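Local atomic coordinates of ALKF (Bacillus cereus, PDB entry 3ZBO), a protein that is of unknown function but has affinity for branched DNA structures and is related to the HEAT-like repeat DNA glycosylases. Residues 157-162 with 189-194; 183-188 with 193-198; 60-65 with 71-76; 10-15 with 50-55. All blocks are in the same frame, centred on the assembly; numbering follows the deposited sequence.

From the N terminus, contact 4 comes first: it brings 50-55 back to 10-15, closing a loop that includes helix 22-30. Contact 3 follows in series and closes a much shorter loop, in which 71-76 folds back on 60-65. The two touch, with Phe73 packing on Ile52 and Val12, and Leu62 on Val12 and Met13. Contacts 1 and 2 lie on the opposite side of the chain's centre, contacts 1 and 3 having their centres about 34 Å apart. Their loops overlap: 183-188 lies within the span from 157-162 to 189-194, and both contacts end on helix 192-202, sharing Glu193 and Lys194. Helices 152-165, 171-187 and 192-202 are thereby tied together.

Contact 1. Residues 157-162 with 189-194; sequences DMLEMV and VPLHEK
Leu159 and Lys194 run past each other in opposite directions where helix 152-165 meets the start of helix 192-202, within the mostly helical body related to the HEAT-like repeat glycosylases. The contact has an apolar half and a charged half. Leu159 CD1 lies alongside the methylene chain of Lys194, 4.0 Å from its CD, and also reaches Leu191 CB at 4.1 Å. Leu191 occupies the N-cap position of helix 192-202, and its side chain packs further on Ile155 and Ser156. Phe180 and Leu181 of helix 171-187 also touch Leu159, which places Leu159 where three helices meet.

Lys194 is extended through CE, with CG anti to the backbone nitrogen (chi1 179°), and bends only at its last torsion (chi4 87°). That run carries the ammonium group beyond the leucine to Glu160, whose own chain is bent at chi2 and crosses the lysine at about a right angle. The aliphatic stem thus serves the buried side while the charge is paired at the partly exposed margin. The salt bridge is short and one-sided: Lys194 NZ donates to Glu160 OE2 at 2.6 Å, and this oxygen accepts through its anti lone pair, the one turned away from OE1.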
loop_
_atom_site.group_PDB
_atom_site.type_symbol
_atom_site.label_atom_id
_atom_site.label_comp_id
_atom_site.label_asym_id
_atom_site.label_seq_id
_atom_site.Cartn_x
_atom_site.Cartn_y
_atom_site.Cartn_z
ATOM N N ASP A 157 -10.645 3.597 -17.609
ATOM C CA ASP A 157 -10.141 4.964 -17.739
ATOM C C ASP A 157 -8.854 5.125 -16.878
ATOM O O ASP A 157 -7.902 5.826 -17.297
ATOM C CB ASP A 157 -11.210 5.953 -17.271
ATOM C CG ASP A 157 -12.351 6.126 -18.242
ATOM O OD1 ASP A 157 -12.238 5.711 -19.378
ATOM O OD2 ASP A 157 -13.329 6.781 -17.781
ATOM N N MET A 158 -8.827 4.467 -15.720
ATOM C CA MET A 158 -7.623 4.437 -14.904
ATOM C C MET A 158 -6.464 3.751 -15.616
ATOM O O MET A 158 -5.296 4.258 -15.533
ATOM C CB MET A 158 -7.917 3.760 -13.559
ATOM C CG MET A 158 -8.821 4.635 -12.678
ATOM S SD MET A 158 -9.390 3.780 -11.258
ATOM C CE MET A 158 -7.910 3.796 -10.230
ATOM N N LEU A 159 -6.712 2.660 -16.340
ATOM C CA LEU A 159 -5.605 2.036 -17.086
ATOM C C LEU A 159 -5.039 3.005 -18.134
ATOM O O LEU A 159 -3.830 3.053 -18.383
ATOM C CB LEU A 159 -6.092 0.780 -17.839
ATOM C CG LEU A 159 -6.381 -0.405 -16.935
ATOM C CD1 LEU A 159 -7.090 -1.543 -17.736
ATOM C CD2 LEU A 159 -5.090 -0.954 -16.353
ATOM N N GLU A 160 -5.991 3.731 -18.821
ATOM C CA GLU A 160 -5.527 4.701 -19.818
ATOM C C GLU A 160 -4.723 5.843 -19.212
ATOM O O GLU A 160 -3.712 6.244 -19.796
ATOM C CB GLU A 160 -6.728 5.283 -20.553
ATOM C CG GLU A 160 -7.383 4.341 -21.510
ATOM C CD GLU A 160 -6.500 3.894 -22.640
ATOM O OE1 GLU A 160 -5.704 4.704 -23.174
ATOM O OE2 GLU A 160 -6.565 2.723 -23.063
ATOM N N MET A 161 -5.087 6.257 -17.992
ATOM C CA MET A 161 -4.339 7.273 -17.287
ATOM C C MET A 161 -2.930 6.759 -16.957
ATOM O O MET A 161 -1.937 7.463 -17.137
ATOM C CB MET A 161 -5.098 7.707 -16.058
ATOM C CG MET A 161 -4.389 8.763 -15.308
ATOM S SD MET A 161 -4.287 10.310 -16.196
ATOM C CE MET A 161 -5.985 10.509 -16.722
ATOM N N VAL A 162 -2.844 5.515 -16.522
ATOM C CA VAL A 162 -1.520 4.980 -16.286
ATOM C C VAL A 162 -0.711 4.921 -17.605
ATOM O O VAL A 162 0.432 5.402 -17.658
ATOM C CB VAL A 162 -1.594 3.538 -15.693
ATOM C CG1 VAL A 162 -0.160 2.892 -15.649
ATOM C CG2 VAL A 162 -2.197 3.567 -14.321
ATOM N N VAL A 189 -10.595 -9.618 -13.957
ATOM C CA VAL A 189 -10.685 -10.259 -15.277
ATOM C C VAL A 189 -11.491 -9.533 -16.329
ATOM O O VAL A 189 -11.198 -9.706 -17.532
ATOM C CB VAL A 189 -11.133 -11.736 -15.224
ATOM C CG1 VAL A 189 -10.168 -12.549 -14.421
ATOM C CG2 VAL A 189 -12.540 -11.914 -14.699
ATOM N N PRO A 190 -12.462 -8.680 -15.936
ATOM C CA PRO A 190 -13.094 -7.940 -17.087
ATOM C C PRO A 190 -12.195 -7.158 -17.988
ATOM O O PRO A 190 -12.479 -6.962 -19.179
ATOM C CB PRO A 190 -14.139 -7.095 -16.389
ATOM C CG PRO A 190 -14.476 -7.842 -15.139
ATOM C CD PRO A 190 -13.084 -8.398 -14.647
ATOM N N LEU A 191 -11.045 -6.702 -17.488
ATOM C CA LEU A 191 -10.113 -5.958 -18.275
ATOM C C LEU A 191 -8.731 -6.634 -18.288
ATOM O O LEU A 191 -7.710 -5.969 -18.539
ATOM C CB LEU A 191 -9.952 -4.527 -17.669
ATOM C CG LEU A 191 -11.233 -3.713 -17.866
ATOM C CD1 LEU A 191 -11.134 -2.417 -17.126
ATOM C CD2 LEU A 191 -11.536 -3.479 -19.305
ATOM N N HIS A 192 -8.763 -7.988 -18.187
ATOM C CA HIS A 192 -7.465 -8.718 -18.330
ATOM C C HIS A 192 -6.739 -8.383 -19.620
ATOM O O HIS A 192 -5.525 -8.015 -19.602
ATOM C CB HIS A 192 -7.711 -10.241 -18.272
ATOM C CG HIS A 192 -6.466 -10.973 -18.586
ATOM N ND1 HIS A 192 -6.221 -11.767 -19.697
ATOM C CD2 HIS A 192 -5.316 -10.914 -17.901
ATOM C CE1 HIS A 192 -4.964 -12.238 -19.633
ATOM N NE2 HIS A 192 -4.418 -11.737 -18.534
ATOM N N GLU A 193 -7.433 -8.457 -20.769
ATOM C CA GLU A 193 -6.719 -8.264 -22.029
ATOM C C GLU A 193 -6.231 -6.847 -22.195
ATOM O O GLU A 193 -5.109 -6.661 -22.656
ATOM C CB GLU A 193 -7.619 -8.688 -23.208
ATOM C CG GLU A 193 -8.083 -10.159 -23.042
ATOM C CD GLU A 193 -9.245 -10.374 -21.918
ATOM O OE1 GLU A 193 -10.025 -9.387 -21.403
ATOM O OE2 GLU A 193 -9.340 -11.611 -21.520
ATOM N N LYS A 194 -7.029 -5.842 -21.776
ATOM C CA LYS A 194 -6.588 -4.445 -21.955
ATOM C C LYS A 194 -5.370 -4.172 -21.070
ATOM O O LYS A 194 -4.508 -3.430 -21.474
ATOM C CB LYS A 194 -7.720 -3.493 -21.571
ATOM C CG LYS A 194 -7.371 -2.043 -21.704
ATOM C CD LYS A 194 -8.572 -1.091 -21.374
ATOM C CE LYS A 194 -8.099 0.316 -21.637
ATOM N NZ LYS A 194 -8.287 0.718 -23.065
#

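Contact 2. Residues 183-188 with 193-198; sequences TVAISY and EKAVEI
Val184 has its CG1 anti to the backbone nitrogen (chi1 172°), and this rotation points the methyl group at Ala195, where Val184 CG1 comes within 3.9 Å of the alanine CB. A matching torsion in Val196 (chi1 168°) leaves its CG2 as the branch on the side of Ala185, and Val196 CG2 reaches Ala185 CB at 4.4 Å. Between these two valines, Ala185 and Ala195 have no side-chain torsion to adjust: the helical backbone alone directs both CB atoms toward the partner helix. Ala185 CB and Ala195 CB meet at 3.6 Å, methyl against methyl.

The small residues permit a close approach. The CA atoms of Ala185 and Ala195 are 5.0 Å apart, and the axes of the short segments 183-187 and 193-198 pass at 8.0 Å. Ala195 CB also lies 3.6 Å from Ala185 N, so its methyl rests against the backbone of the facing helix as well as its side chain. The segments run at 146° to each other, roughly antiparallel, and their helices form an alpha-alpha hairpin across the short connection that begins at Tyr188. The side chains that meet are all apolar and, except for the partly exposed Val196, buried.

Other helices pack on this hairpin. Helix 219-228 sends Ile223 onto both Ala185 and Val196, while Leu142 of helix 128-144 packs on Val184. Farther along helix 192-202, Ile198 leans on Leu159 and Lys163 of helix 152-165, which joins the hairpin to the preceding helix.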
loop_
_atom_site.group_PDB
_atom_site.type_symbol
_atom_site.label_atom_id
_atom_site.label_comp_id
_atom_site.label_asym_id
_atom_site.label_seq_id
_atom_site.Cartn_x
_atom_site.Cartn_y
_atom_site.Cartn_z
ATOM N N THR A 183 -2.105 -5.683 -11.080
ATOM C CA THR A 183 -3.211 -6.184 -10.256
ATOM C C THR A 183 -4.454 -6.248 -11.109
ATOM O O THR A 183 -5.231 -7.220 -10.980
ATOM C CB THR A 183 -3.422 -5.267 -9.037
ATOM O OG1 THR A 183 -2.219 -5.296 -8.261
ATOM C CG2 THR A 183 -4.543 -5.905 -8.166
ATOM N N VAL A 184 -4.713 -5.231 -11.946
ATOM C CA VAL A 184 -5.921 -5.291 -12.853
ATOM C C VAL A 184 -5.740 -6.529 -13.750
ATOM O O VAL A 184 -6.682 -7.306 -13.932
ATOM C CB VAL A 184 -6.078 -4.011 -13.704
ATOM C CG1 VAL A 184 -7.222 -4.259 -14.754
ATOM C CG2 VAL A 184 -6.459 -2.809 -12.765
ATOM N N ALA A 185 -4.540 -6.723 -14.314
ATOM C CA ALA A 185 -4.405 -7.867 -15.281
ATOM C C ALA A 185 -4.688 -9.193 -14.652
ATOM O O ALA A 185 -5.152 -10.115 -15.385
ATOM C CB ALA A 185 -3.028 -7.794 -15.864
ATOM N N ILE A 186 -4.325 -9.387 -13.400
ATOM C CA ILE A 186 -4.527 -10.660 -12.741
ATOM C C ILE A 186 -5.800 -10.737 -11.952
ATOM O O ILE A 186 -6.479 -11.793 -11.956
ATOM C CB ILE A 186 -3.270 -10.938 -11.857
ATOM C CG1 ILE A 186 -2.031 -11.087 -12.713
ATOM C CG2 ILE A 186 -3.530 -12.216 -11.006
ATOM C CD1 ILE A 186 -2.135 -12.091 -13.907
ATOM N N SER A 187 -6.183 -9.693 -11.216
ATOM C CA SER A 187 -7.294 -9.795 -10.285
ATOM C C SER A 187 -8.614 -9.161 -10.753
ATOM O O SER A 187 -9.578 -9.291 -10.022
ATOM C CB SER A 187 -6.922 -9.201 -8.923
ATOM O OG SER A 187 -5.801 -9.919 -8.356
ATOM N N TYR A 188 -8.629 -8.523 -11.901
ATOM C CA TYR A 188 -9.860 -7.924 -12.452
ATOM C C TYR A 188 -10.076 -8.380 -13.868
ATOM O O TYR A 188 -9.806 -7.707 -14.838
ATOM C CB TYR A 188 -9.710 -6.377 -12.368
ATOM C CG TYR A 188 -11.115 -5.741 -12.715
ATOM C CD1 TYR A 188 -12.158 -5.874 -11.857
ATOM C CD2 TYR A 188 -11.219 -5.029 -13.910
ATOM C CE1 TYR A 188 -13.436 -5.247 -12.225
ATOM C CE2 TYR A 188 -12.402 -4.375 -14.301
ATOM C CZ TYR A 188 -13.506 -4.565 -13.441
ATOM O OH TYR A 188 -14.680 -3.969 -13.836
ATOM N N GLU A 193 -7.433 -8.457 -20.769
ATOM C CA GLU A 193 -6.719 -8.264 -22.029
ATOM C C GLU A 193 -6.231 -6.847 -22.195
ATOM O O GLU A 193 -5.109 -6.661 -22.656
ATOM C CB GLU A 193 -7.619 -8.688 -23.208
ATOM C CG GLU A 193 -8.083 -10.159 -23.042
ATOM C CD GLU A 193 -9.245 -10.374 -21.918
ATOM O OE1 GLU A 193 -10.025 -9.387 -21.403
ATOM O OE2 GLU A 193 -9.340 -11.611 -21.520
ATOM N N LYS A 194 -7.029 -5.842 -21.776
ATOM C CA LYS A 194 -6.588 -4.445 -21.955
ATOM C C LYS A 194 -5.370 -4.172 -21.070
ATOM O O LYS A 194 -4.508 -3.430 -21.474
ATOM C CB LYS A 194 -7.720 -3.493 -21.571
ATOM C CG LYS A 194 -7.371 -2.043 -21.704
ATOM C CD LYS A 194 -8.572 -1.091 -21.374
ATOM C CE LYS A 194 -8.099 0.316 -21.637
ATOM N NZ LYS A 194 -8.287 0.718 -23.065
ATOM N N ALA A 195 -5.382 -4.736 -19.844
ATOM C CA ALA A 195 -4.246 -4.470 -18.929
ATOM C C ALA A 195 -2.940 -5.055 -19.486
ATOM O O ALA A 195 -1.855 -4.477 -19.361
ATOM C CB ALA A 195 -4.544 -5.001 -17.491
ATOM N N VAL A 196 -3.059 -6.239 -20.093
ATOM C CA VAL A 196 -1.882 -6.889 -20.741
ATOM C C VAL A 196 -1.381 -5.977 -21.851
ATOM O O VAL A 196 -0.154 -5.761 -21.972
ATOM C CB VAL A 196 -2.213 -8.339 -21.239
ATOM C CG1 VAL A 196 -1.140 -8.874 -22.145
ATOM C CG2 VAL A 196 -2.451 -9.235 -20.017
ATOM N N GLU A 197 -2.310 -5.432 -22.665
ATOM C CA GLU A 197 -1.860 -4.619 -23.782
ATOM C C GLU A 197 -1.278 -3.296 -23.265
ATOM O O GLU A 197 -0.236 -2.863 -23.761
ATOM C CB GLU A 197 -3.109 -4.384 -24.657
ATOM C CG GLU A 197 -2.812 -3.436 -25.835
ATOM C CD GLU A 197 -1.633 -3.890 -26.696
ATOM O OE1 GLU A 197 -1.496 -5.128 -26.939
ATOM O OE2 GLU A 197 -0.831 -2.995 -27.138
ATOM N N ILE A 198 -1.890 -2.733 -22.209
ATOM C CA ILE A 198 -1.318 -1.502 -21.649
ATOM C C ILE A 198 0.066 -1.751 -21.115
ATOM O O ILE A 198 0.986 -0.920 -21.269
ATOM C CB ILE A 198 -2.250 -0.850 -20.705
ATOM C CG1 ILE A 198 -3.312 -0.262 -21.652
ATOM C CG2 ILE A 198 -1.607 0.346 -19.994
ATOM C CD1 ILE A 198 -4.354 0.369 -21.079
#

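Contact 3. Residues 60-65 with 71-76; sequences EELYAT and MYFAGI
Two consecutive helices, 56-63 and 68-77, fold back on each other through a short turn, and a Met-aromatic contact between Met71 and Tyr63 holds the turn end of this buried pair. The methionine chain, bent at chi3 (86°), brings its terminal methyl over one face of the tyrosine ring. Met71 CE lies 3.7 Å from the centroid of the Tyr63 ring and 21° off its normal, a CH-pi contact displaced toward the rim near CZ. The sulfur stands above the face at a greater distance, with Met71 SD 4.9 Å from that centroid. The ring is steadied by Trp91, which stacks with it and whose carbonyl oxygen is hydrogen-bonded to the tyrosine hydroxyl.

Farther from the turn, Ala74 wedges its methyl between two neighbours: Ala74 CB is 3.8 Å from Leu62 CB, and it also lies at the edge of the Tyr63 ring. Leu62 CD1 approaches Phe73 edge-on, in the plane of the ring, 3.8 Å from CD2. Phe73 extends this apolar layer toward Ile48, Ala49 and Ile52 of helix 46-52.

The chain leaving helix 56-63 is secured by Thr65, whose hydroxyl also has a hydrogen bond with Asn67 N. Leu62 O is gripped twice by this one residue: Thr65 OG1 donates to it at 2.7 Å, and Thr65 N at 3.1 Å.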
loop_
_atom_site.group_PDB
_atom_site.type_symbol
_atom_site.label_atom_id
_atom_site.label_comp_id
_atom_site.label_asym_id
_atom_site.label_seq_id
_atom_site.Cartn_x
_atom_site.Cartn_y
_atom_site.Cartn_z
ATOM N N GLU A 60 -4.121 5.553 17.244
ATOM C CA GLU A 60 -3.769 6.971 17.067
ATOM C C GLU A 60 -2.525 7.354 17.787
ATOM O O GLU A 60 -1.675 8.122 17.234
ATOM C CB GLU A 60 -4.908 7.933 17.437
ATOM C CG GLU A 60 -6.093 7.806 16.538
ATOM C CD GLU A 60 -5.943 8.382 15.123
ATOM O OE1 GLU A 60 -5.033 9.182 14.941
ATOM O OE2 GLU A 60 -6.748 8.096 14.279
ATOM N N GLU A 61 -2.379 6.894 19.050
ATOM C CA GLU A 61 -1.158 7.227 19.750
ATOM C C GLU A 61 0.101 6.606 19.116
ATOM O O GLU A 61 1.153 7.286 19.094
ATOM C CB GLU A 61 -1.251 6.766 21.220
ATOM C CG GLU A 61 -2.322 7.481 21.987
ATOM C CD GLU A 61 -2.152 7.282 23.524
ATOM O OE1 GLU A 61 -1.013 7.261 24.081
ATOM O OE2 GLU A 61 -3.227 7.215 24.192
ATOM N N LEU A 62 -0.049 5.387 18.642
ATOM C CA LEU A 62 1.098 4.696 18.009
ATOM C C LEU A 62 1.418 5.422 16.708
ATOM O O LEU A 62 2.640 5.650 16.428
ATOM C CB LEU A 62 0.761 3.235 17.743
ATOM C CG LEU A 62 0.640 2.453 19.035
ATOM C CD1 LEU A 62 0.080 1.118 18.674
ATOM C CD2 LEU A 62 1.991 2.275 19.680
ATOM N N TYR A 63 0.411 5.823 15.943
ATOM C CA TYR A 63 0.768 6.458 14.628
ATOM C C TYR A 63 1.468 7.802 14.842
ATOM O O TYR A 63 2.393 8.192 14.092
ATOM C CB TYR A 63 -0.533 6.612 13.821
ATOM C CG TYR A 63 -0.212 6.826 12.366
ATOM C CD1 TYR A 63 0.054 5.747 11.517
ATOM C CD2 TYR A 63 -0.182 8.129 11.852
ATOM C CE1 TYR A 63 0.348 5.949 10.141
ATOM C CE2 TYR A 63 0.171 8.363 10.521
ATOM C CZ TYR A 63 0.430 7.250 9.689
ATOM O OH TYR A 63 0.737 7.492 8.367
ATOM N N ALA A 64 1.116 8.474 15.938
ATOM C CA ALA A 64 1.694 9.775 16.251
ATOM C C ALA A 64 3.110 9.734 16.672
ATOM O O ALA A 64 3.727 10.827 16.834
ATOM C CB ALA A 64 0.834 10.491 17.382
ATOM N N THR A 65 3.627 8.535 16.992
ATOM C CA THR A 65 5.049 8.421 17.408
ATOM C C THR A 65 5.994 8.877 16.301
ATOM O O THR A 65 7.130 9.290 16.588
ATOM C CB THR A 65 5.434 7.024 17.800
ATOM O OG1 THR A 65 5.309 6.160 16.710
ATOM C CG2 THR A 65 4.593 6.570 19.018
ATOM N N MET A 71 3.939 2.821 13.744
ATOM C CA MET A 71 2.937 3.263 12.779
ATOM C C MET A 71 2.336 2.106 11.941
ATOM O O MET A 71 1.131 2.078 11.673
ATOM C CB MET A 71 3.509 4.296 11.823
ATOM C CG MET A 71 3.883 5.570 12.521
ATOM S SD MET A 71 4.993 6.640 11.570
ATOM C CE MET A 71 3.758 7.547 10.587
ATOM N N TYR A 72 3.202 1.155 11.531
ATOM C CA TYR A 72 2.733 -0.063 10.895
ATOM C C TYR A 72 1.789 -0.810 11.807
ATOM O O TYR A 72 0.703 -1.240 11.356
ATOM C CB TYR A 72 3.998 -0.888 10.449
ATOM C CG TYR A 72 3.518 -2.038 9.588
ATOM C CD1 TYR A 72 3.048 -3.212 10.179
ATOM C CD2 TYR A 72 3.638 -2.004 8.227
ATOM C CE1 TYR A 72 2.608 -4.250 9.333
ATOM C CE2 TYR A 72 3.144 -3.020 7.386
ATOM C CZ TYR A 72 2.685 -4.166 7.963
ATOM O OH TYR A 72 2.188 -5.176 7.130
ATOM N N PHE A 73 2.158 -0.976 13.066
ATOM C CA PHE A 73 1.316 -1.738 13.946
ATOM C C PHE A 73 -0.014 -0.977 14.189
ATOM O O PHE A 73 -1.076 -1.598 14.289
ATOM C CB PHE A 73 2.070 -1.965 15.287
ATOM C CG PHE A 73 1.360 -2.879 16.187
ATOM C CD1 PHE A 73 1.245 -4.188 15.841
ATOM C CD2 PHE A 73 0.763 -2.412 17.341
ATOM C CE1 PHE A 73 0.487 -5.093 16.648
ATOM C CE2 PHE A 73 0.046 -3.343 18.177
ATOM C CZ PHE A 73 -0.072 -4.648 17.793
ATOM N N ALA A 74 0.033 0.365 14.259
ATOM C CA ALA A 74 -1.208 1.145 14.430
ATOM C C ALA A 74 -2.167 0.794 13.292
ATOM O O ALA A 74 -3.369 0.631 13.481
ATOM C CB ALA A 74 -0.868 2.587 14.349
ATOM N N GLY A 75 -1.636 0.655 12.043
ATOM C CA GLY A 75 -2.580 0.245 10.958
ATOM C C GLY A 75 -3.229 -1.115 11.226
ATOM O O GLY A 75 -4.405 -1.256 10.895
ATOM N N ILE A 76 -2.504 -2.103 11.767
ATOM C CA ILE A 76 -3.070 -3.423 11.956
ATOM C C ILE A 76 -4.148 -3.358 12.987
ATOM O O ILE A 76 -5.173 -4.109 12.846
ATOM C CB ILE A 76 -1.966 -4.339 12.383
ATOM C CG1 ILE A 76 -1.050 -4.650 11.174
ATOM C CG2 ILE A 76 -2.590 -5.688 12.978
ATOM C CD1 ILE A 76 0.254 -5.071 11.721
#

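Contact 4. Residues 10-15 with 50-55; sequences KTVMQE and KKIKLN
The carboxylate of Glu15 is the flat group of this contact, and Lys51 meets it through one oxygen rather than straddling both. Lys51 NZ lies 3.1 Å from Glu15 OE1 in a salt bridge, whereas OE2 of Glu15 is 4.0 Å from the same nitrogen. The two side chains come from opposite directions. Glu15 is extended beyond CG, while Lys51 curves at chi3 and chi4 (-132° and 101°), and this bending turns the ammonium group toward the acid.

Beside the ion pair is a small apolar bridge, in which Val12 and Ile52 reach toward each other tip to tip. Val12 CG2 and Ile52 CD1 touch at 4.0 Å, although the CA atoms of these residues are 9.8 Å apart. Helices 9-19 and 46-52 therefore meet by side chains rather than by close backbones. Phe73 of helix 68-77 lies against both residues. Leu58 of helix 56-63 and Met7 also touch both Val12 and Ile52.

The first helix of the fold is thus joined to helix 46-52 by a limited direct interface, whose hydrophobic part continues into the adjoining core. With Lys51 exposed and Glu15 partly exposed, the single-oxygen salt bridge is probably screened by solvent, so that its attraction would supplement the apolar contact rather than dominate it.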
loop_
_atom_site.group_PDB
_atom_site.type_symbol
_atom_site.label_atom_id
_atom_site.label_comp_id
_atom_site.label_asym_id
_atom_site.label_seq_id
_atom_site.Cartn_x
_atom_site.Cartn_y
_atom_site.Cartn_z
ATOM N N LYS A 10 2.577 2.507 26.450
ATOM C CA LYS A 10 3.980 2.294 26.851
ATOM C C LYS A 10 4.366 0.826 26.712
ATOM O O LYS A 10 5.509 0.490 26.301
ATOM C CB LYS A 10 4.224 2.697 28.325
ATOM C CG LYS A 10 5.296 1.761 29.017
ATOM C CD LYS A 10 4.882 1.117 30.403
ATOM C CE LYS A 10 6.148 0.538 31.207
ATOM N NZ LYS A 10 7.089 1.580 31.840
ATOM N N THR A 11 3.445 -0.073 27.032
ATOM C CA THR A 11 3.691 -1.502 26.949
ATOM C C THR A 11 3.837 -1.958 25.485
ATOM O O THR A 11 4.750 -2.734 25.143
ATOM C CB THR A 11 2.569 -2.289 27.605
ATOM O OG1 THR A 11 2.531 -1.900 28.985
ATOM C CG2 THR A 11 2.779 -3.802 27.517
ATOM N N VAL A 12 2.997 -1.447 24.598
ATOM C CA VAL A 12 3.198 -1.800 23.185
ATOM C C VAL A 12 4.508 -1.327 22.635
ATOM O O VAL A 12 5.157 -2.108 21.883
ATOM C CB VAL A 12 2.042 -1.193 22.306
ATOM C CG1 VAL A 12 2.295 -1.453 20.805
ATOM C CG2 VAL A 12 0.644 -1.769 22.789
ATOM N N MET A 13 4.886 -0.092 22.966
ATOM C CA MET A 13 6.154 0.467 22.519
ATOM C C MET A 13 7.321 -0.354 23.075
ATOM O O MET A 13 8.305 -0.646 22.361
ATOM C CB MET A 13 6.291 1.912 22.881
ATOM C CG MET A 13 5.328 2.902 22.163
ATOM S SD MET A 13 5.573 2.802 20.343
ATOM C CE MET A 13 7.138 3.611 20.127
ATOM N N GLN A 14 7.205 -0.792 24.330
ATOM C CA GLN A 14 8.295 -1.685 24.830
ATOM C C GLN A 14 8.386 -3.011 24.108
ATOM O O GLN A 14 9.530 -3.477 23.765
ATOM C CB GLN A 14 8.076 -1.929 26.327
ATOM C CG GLN A 14 8.559 -0.745 27.140
ATOM C CD GLN A 14 8.091 -0.799 28.583
ATOM O OE1 GLN A 14 8.656 -0.106 29.424
ATOM N NE2 GLN A 14 7.061 -1.629 28.888
ATOM N N GLU A 15 7.239 -3.633 23.838
ATOM C CA GLU A 15 7.193 -4.944 23.171
ATOM C C GLU A 15 7.733 -4.813 21.731
ATOM O O GLU A 15 8.469 -5.688 21.237
ATOM C CB GLU A 15 5.806 -5.545 23.201
ATOM C CG GLU A 15 5.259 -5.691 24.662
ATOM C CD GLU A 15 4.201 -6.782 24.837
ATOM O OE1 GLU A 15 3.699 -7.326 23.813
ATOM O OE2 GLU A 15 3.873 -7.093 26.033
ATOM N N LYS A 50 -3.133 -10.060 18.036
ATOM C CA LYS A 50 -4.214 -10.969 18.476
ATOM C C LYS A 50 -4.705 -10.558 19.882
ATOM O O LYS A 50 -5.945 -10.643 20.168
ATOM C CB LYS A 50 -3.763 -12.455 18.436
ATOM C CG LYS A 50 -4.941 -13.421 18.856
ATOM C CD LYS A 50 -4.492 -14.907 19.124
ATOM C CE LYS A 50 -4.991 -15.441 20.517
ATOM N NZ LYS A 50 -6.398 -15.922 20.572
ATOM N N LYS A 51 -3.807 -10.065 20.727
ATOM C CA LYS A 51 -4.215 -9.600 22.076
ATOM C C LYS A 51 -5.124 -8.340 21.966
ATOM O O LYS A 51 -6.160 -8.169 22.651
ATOM C CB LYS A 51 -3.019 -9.284 23.005
ATOM C CG LYS A 51 -2.093 -10.467 23.458
ATOM C CD LYS A 51 -1.122 -10.027 24.606
ATOM C CE LYS A 51 0.395 -10.415 24.431
ATOM N NZ LYS A 51 1.247 -9.237 23.934
ATOM N N ILE A 52 -4.752 -7.440 21.063
ATOM C CA ILE A 52 -5.378 -6.120 21.073
ATOM C C ILE A 52 -6.662 -6.038 20.265
ATOM O O ILE A 52 -7.602 -5.343 20.667
ATOM C CB ILE A 52 -4.333 -5.058 20.588
ATOM C CG1 ILE A 52 -3.228 -4.949 21.621
ATOM C CG2 ILE A 52 -5.080 -3.705 20.277
ATOM C CD1 ILE A 52 -1.996 -4.185 21.086
ATOM N N LYS A 53 -6.685 -6.734 19.132
ATOM C CA LYS A 53 -7.750 -6.788 18.158
ATOM C C LYS A 53 -7.844 -5.388 17.580
ATOM O O LYS A 53 -6.831 -4.964 16.985
ATOM C CB LYS A 53 -9.090 -7.327 18.697
ATOM C CG LYS A 53 -9.057 -8.860 19.019
ATOM C CD LYS A 53 -9.911 -9.193 20.262
ATOM C CE LYS A 53 -9.910 -10.713 20.520
ATOM N NZ LYS A 53 -8.519 -11.118 20.966
ATOM N N LEU A 54 -8.966 -4.692 17.743
ATOM C CA LEU A 54 -9.123 -3.318 17.213
ATOM C C LEU A 54 -9.083 -2.311 18.384
ATOM O O LEU A 54 -9.700 -2.534 19.467
ATOM C CB LEU A 54 -10.382 -3.142 16.313
ATOM C CG LEU A 54 -10.529 -4.145 15.101
ATOM C CD1 LEU A 54 -11.411 -3.561 14.021
ATOM C CD2 LEU A 54 -9.206 -4.551 14.361
ATOM N N ASN A 55 -8.290 -1.237 18.255
ATOM C CA ASN A 55 -8.283 -0.195 19.267
ATOM C C ASN A 55 -7.778 1.093 18.566
ATOM O O ASN A 55 -6.552 1.339 18.457
ATOM C CB ASN A 55 -7.343 -0.607 20.385
ATOM C CG ASN A 55 -7.317 0.397 21.571
ATOM O OD1 ASN A 55 -7.692 1.599 21.484
ATOM N ND2 ASN A 55 -6.865 -0.116 22.732
#